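Local atomic coordinates of Lmo2241 protein (Listeria monocytogenes, PDB entry 4HAM), a protein that probably binds DNA as a transcription regulator of the GntR family, through a winged helix-turn-helix domain. Residues Q60-E63 with V67-T70. Sequence-based numbering, arbitrary orientation.
Sequences QELE and VIIT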
loop_
_atom_site.group_PDB
_atom_site.type_symbol
_atom_site.label_atom_id
_atom_site.label_comp_id
_atom_site.label_asym_id
_atom_site.label_seq_id
_atom_site.Cartn_x
_atom_site.Cartn_y
_atom_site.Cartn_z
ATOM N N GLN A 60 19.372 -7.091 -2.661
ATOM C CA GLN A 60 19.581 -6.689 -1.264
ATOM C C GLN A 60 18.261 -6.631 -0.496
ATOM O O GLN A 60 18.173 -7.053 0.665
ATOM C CB GLN A 60 20.274 -5.328 -1.178
ATOM C CG GLN A 60 21.728 -5.357 -1.567
ATOM C CD GLN A 60 22.403 -4.006 -1.400
ATOM O OE1 GLN A 60 21.924 -3.148 -0.656
ATOM N NE2 GLN A 60 23.514 -3.807 -2.104
ATOM N N GLU A 61 17.234 -6.098 -1.144
ATOM C CA GLU A 61 15.921 -5.996 -0.517
ATOM C C GLU A 61 15.281 -7.382 -0.354
ATOM O O GLU A 61 14.686 -7.685 0.687
ATOM C CB GLU A 61 15.012 -5.050 -1.308
ATOM C CG GLU A 61 13.610 -4.901 -0.722
ATOM C CD GLU A 61 13.614 -4.360 0.707
ATOM O OE1 GLU A 61 14.553 -3.607 1.080
ATOM O OE2 GLU A 61 12.668 -4.684 1.461
ATOM N N LEU A 62 15.437 -8.229 -1.368
ATOM C CA LEU A 62 14.986 -9.614 -1.271
ATOM C C LEU A 62 15.687 -10.378 -0.129
ATOM O O LEU A 62 15.055 -11.153 0.570
ATOM C CB LEU A 62 15.193 -10.348 -2.594
ATOM C CG LEU A 62 14.167 -10.000 -3.674
ATOM C CD1 LEU A 62 14.682 -10.399 -5.048
ATOM C CD2 LEU A 62 12.854 -10.705 -3.357
ATOM N N GLU A 63 16.983 -10.163 0.056
ATOM C CA GLU A 63 17.695 -10.826 1.154
ATOM C C GLU A 63 17.284 -10.254 2.510
ATOM O O GLU A 63 17.183 -10.979 3.498
ATOM C CB GLU A 63 19.214 -10.732 0.968
ATOM C CG GLU A 63 20.001 -11.577 1.971
ATOM C CD GLU A 63 21.316 -12.138 1.417
ATOM O OE1 GLU A 63 21.786 -11.673 0.356
ATOM O OE2 GLU A 63 21.883 -13.058 2.048
ATOM N N VAL A 67 13.760 -13.537 1.423
ATOM C CA VAL A 67 13.207 -14.279 0.305
ATOM C C VAL A 67 14.313 -15.078 -0.369
ATOM O O VAL A 67 14.093 -16.196 -0.828
ATOM C CB VAL A 67 12.570 -13.323 -0.723
ATOM C CG1 VAL A 67 11.930 -14.104 -1.873
ATOM C CG2 VAL A 67 11.536 -12.435 -0.046
ATOM N N ILE A 68 15.503 -14.483 -0.444
ATOM C CA ILE A 68 16.664 -15.140 -1.038
ATOM C C ILE A 68 17.838 -15.130 -0.061
ATOM O O ILE A 68 17.816 -14.420 0.947
ATOM C CB ILE A 68 17.106 -14.462 -2.362
ATOM C CG1 ILE A 68 17.654 -13.052 -2.105
ATOM C CG2 ILE A 68 15.958 -14.430 -3.383
ATOM C CD1 ILE A 68 18.136 -12.327 -3.378
ATOM N N ILE A 69 18.856 -15.928 -0.367
ATOM C CA ILE A 69 20.063 -16.012 0.448
ATOM C C ILE A 69 21.276 -16.068 -0.479
ATOM O O ILE A 69 21.274 -16.781 -1.477
ATOM C CB ILE A 69 20.027 -17.263 1.382
ATOM C CG1 ILE A 69 21.283 -17.339 2.250
ATOM C CG2 ILE A 69 19.837 -18.553 0.579
ATOM C CD1 ILE A 69 21.334 -16.293 3.340
ATOM N N THR A 70 22.315 -15.307 -0.155
ATOM C CA THR A 70 23.523 -15.306 -0.969
ATOM C C THR A 70 24.649 -16.042 -0.254
ATOM O O THR A 70 24.948 -15.763 0.906
ATOM C CB THR A 70 23.977 -13.869 -1.320
ATOM O OG1 THR A 70 22.973 -13.241 -2.126
ATOM C CG2 THR A 70 25.288 -13.886 -2.095
#
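The carboxylate of E63 reaches from the last turn of helix 52-64 to the backbone of strand 68-71. Its OE2 accepts the N-H of T70 in a fairly straight hydrogen bond, with T70 N 3.2 Å from E63 OE2. The donor comes from above the carboxylate plane, 51° out of it. The other oxygen, OE1, lies 3.2 Å from T70 OG1, a hydroxyl that also has a weak hydrogen bond to T76 OG1. With CG anti to the backbone N (chi1 -172°), the E63 chain leads forward past I68 O, and OE2 ends beside the I69 methyl CD1.

One residue earlier, L62 O accepts a hydrogen bond from the V67 N-H, V67 N lying 2.8 Å from L62 O, which ties the last turn of the helix to the residue just before the strand. Here the recognition helix expected of a GntR winged helix-turn-helix, 52-64, turns into the first wing strand; that strand pairs antiparallel with 75-78, I69 hydrogen-bonded to F77 through the backbone.

The apolar side of the turn is closed by L62. Its CD2 packs 3.7 Å from V67 CB, while its CB meets I68 CD1 at 3.6 Å; a chi1 of 67° turns I68 CG1 toward the helix, and the straight chain carries CD1 on to L62 CB. Further out, L62 rests on V20 and I23 of helix 15-29, I68 on T76 and I78, and V67 packs against Y107 of the second subunit.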